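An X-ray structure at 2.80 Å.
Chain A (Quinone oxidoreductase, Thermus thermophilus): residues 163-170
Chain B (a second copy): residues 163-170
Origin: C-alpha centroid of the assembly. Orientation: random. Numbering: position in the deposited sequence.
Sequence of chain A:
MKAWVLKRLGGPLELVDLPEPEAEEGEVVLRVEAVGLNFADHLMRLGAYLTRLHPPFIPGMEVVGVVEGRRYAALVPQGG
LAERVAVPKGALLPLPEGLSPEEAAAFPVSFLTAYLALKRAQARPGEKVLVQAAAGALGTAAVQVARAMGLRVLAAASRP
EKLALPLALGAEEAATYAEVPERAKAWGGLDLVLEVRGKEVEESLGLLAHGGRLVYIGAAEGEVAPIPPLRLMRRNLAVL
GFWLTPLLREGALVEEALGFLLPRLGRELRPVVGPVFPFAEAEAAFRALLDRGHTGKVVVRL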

# COMPACT_ATOMS: atom_id res chain seq x y z
N LEU A 163 -6.77 -4.72 -2.27
CA LEU A 163 -5.90 -4.75 -3.43
C LEU A 163 -4.89 -3.62 -3.62
O LEU A 163 -3.88 -3.80 -4.30
N ALA A 164 -5.14 -2.46 -3.02
CA ALA A 164 -4.22 -1.33 -3.17
C ALA A 164 -2.83 -1.56 -2.60
O ALA A 164 -1.84 -1.16 -3.19
N LEU A 165 -2.75 -2.19 -1.44
CA LEU A 165 -1.47 -2.44 -0.81
C LEU A 165 -0.56 -3.29 -1.72
O LEU A 165 0.57 -2.89 -2.02
N PRO A 166 -1.04 -4.47 -2.17
CA PRO A 166 -0.25 -5.36 -3.04
C PRO A 166 0.21 -4.67 -4.32
O PRO A 166 1.35 -4.83 -4.76
N LEU A 167 -0.70 -3.91 -4.91
CA LEU A 167 -0.43 -3.18 -6.13
C LEU A 167 0.66 -2.14 -5.85
O LEU A 167 1.49 -1.84 -6.71
N ALA A 168 0.68 -1.61 -4.64
CA ALA A 168 1.67 -0.61 -4.26
C ALA A 168 3.04 -1.20 -4.00
O ALA A 168 4.06 -0.55 -4.25
N LEU A 169 3.08 -2.44 -3.49
CA LEU A 169 4.34 -3.12 -3.18
C LEU A 169 5.06 -3.64 -4.42
O LEU A 169 6.22 -4.05 -4.35
N GLY A 170 4.36 -3.63 -5.56
CA GLY A 170 4.98 -4.10 -6.78
C GLY A 170 4.16 -5.04 -7.65
O GLY A 170 4.61 -5.43 -8.73
N LEU B 163 -0.59 4.85 7.03
CA LEU B 163 0.83 4.84 6.71
C LEU B 163 1.39 3.68 5.89
O LEU B 163 2.43 3.83 5.24
N ALA B 164 0.71 2.53 5.89
CA ALA B 164 1.20 1.38 5.13
C ALA B 164 1.25 1.58 3.62
O ALA B 164 2.19 1.15 2.97
N LEU B 165 0.24 2.23 3.07
CA LEU B 165 0.20 2.46 1.63
C LEU B 165 1.42 3.28 1.16
O LEU B 165 2.15 2.84 0.27
N PRO B 166 1.66 4.46 1.76
CA PRO B 166 2.80 5.31 1.39
C PRO B 166 4.14 4.60 1.50
O PRO B 166 5.01 4.73 0.64
N LEU B 167 4.29 3.85 2.59
CA LEU B 167 5.49 3.09 2.86
C LEU B 167 5.66 2.03 1.76
O LEU B 167 6.77 1.70 1.36
N ALA B 168 4.55 1.52 1.25
CA ALA B 168 4.58 0.50 0.21
C ALA B 168 4.92 1.07 -1.16
O ALA B 168 5.55 0.39 -1.97
N LEU B 169 4.50 2.31 -1.42
CA LEU B 169 4.75 2.97 -2.70
C LEU B 169 6.19 3.45 -2.86
O LEU B 169 6.60 3.83 -3.96
N GLY B 170 6.95 3.44 -1.76
CA GLY B 170 8.32 3.88 -1.83
C GLY B 170 8.80 4.82 -0.74
O GLY B 170 9.98 5.18 -0.71

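The centre of this contact is an alanine pair related by an exact two-fold axis. Ala168(A) and Ala168(B) are the residues whose CA-to-CB bonds point toward the other stretch. Their methyl groups meet across the axis, with Ala168(A) CB 3.8 Å from Ala168(B) CB. Each alanine loses more surface to the partner stretch than any other residue here, 67 and 68 Å².

Two leucines of the partner chain close around each methyl. Leu165(A) CD2 lies 3.6 Å from Ala168(B) CB, and the symmetry mate, Leu165(B) CD2 to Ala168(A) CB, is also 3.6 Å. The CA-to-CB bonds of Leu165(A) and Leu165(B) point sideways, but the ends of the side chains come nearer to the other helix. Their chi1 is -139°, between wells, and their chi2 is t at -160°. The CA-to-CB bonds of Leu169(A) and Leu169(B) point away, yet with chi1 m at -70° and chi2 t at 161° the ends of the side chains turn back. Leu169(A) CD2 thus reaches 3.7 Å from Ala168(B) CB, and Leu169(B) CD2 does the same to Ala168(A) CB at 3.7 Å. The small alanines and the reaching leucines fit together as an apolar cluster.

The two helices run in nearly the same direction, 22° apart, with a closest axial approach of 8.2 Å. The backbones come close as well: Leu169(A) CA is 5.0 Å from Ala168(B) CA.

Outside the cluster, the CA-to-CB bonds of Ala164(A) and Ala164(B) point sideways, and both residues are covered only lightly. The carbonyl gives a loose contact, Ala164(A) O to Leu165(B) CD2 at 4.3 Å, repeated with the chains exchanged. That oxygen is already engaged within its own helix, where Ala168(A) N donates to Ala164(A) O at 2.9 Å.

In both chains, three residues make no contact with the other stretch. The CA-to-CB bonds of Pro166(A) and Pro166(B) point away; the rings are C-gamma exo. Those of Leu167(A) and Leu167(B) point sideways, with chi1 -137° between wells and chi2 m at -86°. Leu163(A) and Leu163(B) are m, t and out of reach. Gly170(A) and Gly170(B) follow the helices with positive phi. A CB there would be jammed against the carbonyl O of Leu169(A) or Leu169(B), which by itself calls for glycine.

Polar atoms add no bond across the stretches. The carbonyls of the central pair approach, Ala168(A) O to Ala168(B) O at 2.9 Å, but both are acceptors, so this is not a hydrogen bond. No hydrogen bond joins the two stretches, and their direct side-chain packing is apolar.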

# COMPACT_ATOMS: atom_id res chain seq x y z
CB LEU A 163 -6.74 -4.87 -4.70
CG LEU A 163 -7.71 -6.05 -4.71
CD1 LEU A 163 -8.40 -6.09 -6.04
CD2 LEU A 163 -6.97 -7.36 -4.47
CB ALA A 164 -4.83 -0.08 -2.57
CB LEU A 165 -1.66 -3.16 0.52
CG LEU A 165 -0.79 -2.72 1.70
CD1 LEU A 165 -0.79 -3.85 2.75
CD2 LEU A 165 0.63 -2.42 1.24
CB PRO A 166 -1.22 -6.50 -3.32
CG PRO A 166 -2.05 -6.54 -2.11
CD PRO A 166 -2.34 -5.09 -1.88
CB LEU A 167 -1.73 -2.50 -6.59
CG LEU A 167 -2.16 -2.49 -8.07
CD1 LEU A 167 -1.51 -1.32 -8.80
CD2 LEU A 167 -1.79 -3.82 -8.73
CB ALA A 168 1.20 0.15 -3.02
CB LEU A 169 4.09 -4.30 -2.24
CG LEU A 169 3.69 -4.00 -0.79
CD1 LEU A 169 3.05 -5.24 -0.16
CD2 LEU A 169 4.92 -3.54 -0.01
CB LEU B 163 1.64 4.96 8.00
CG LEU B 163 1.29 6.16 8.87
CD1 LEU B 163 2.22 6.19 10.05
CD2 LEU B 163 1.40 7.45 8.07
CB ALA B 164 0.37 0.16 5.46
CB LEU B 165 -1.08 3.20 1.26
CG LEU B 165 -1.81 2.77 -0.02
CD1 LEU B 165 -2.74 3.91 -0.46
CD2 LEU B 165 -0.82 2.42 -1.12
CB PRO B 166 2.69 6.48 2.37
CG PRO B 166 1.24 6.55 2.63
CD PRO B 166 0.88 5.12 2.83
CB LEU B 167 5.37 2.44 4.24
CG LEU B 167 6.54 2.42 5.23
CD1 LEU B 167 7.44 1.22 4.96
CD2 LEU B 167 7.32 3.73 5.15
CB ALA B 168 3.24 -0.23 0.15
CB LEU B 169 3.82 4.16 -2.88
CG LEU B 169 2.33 3.89 -3.11
CD1 LEU B 169 1.51 5.16 -2.80
CD2 LEU B 169 2.11 3.42 -4.54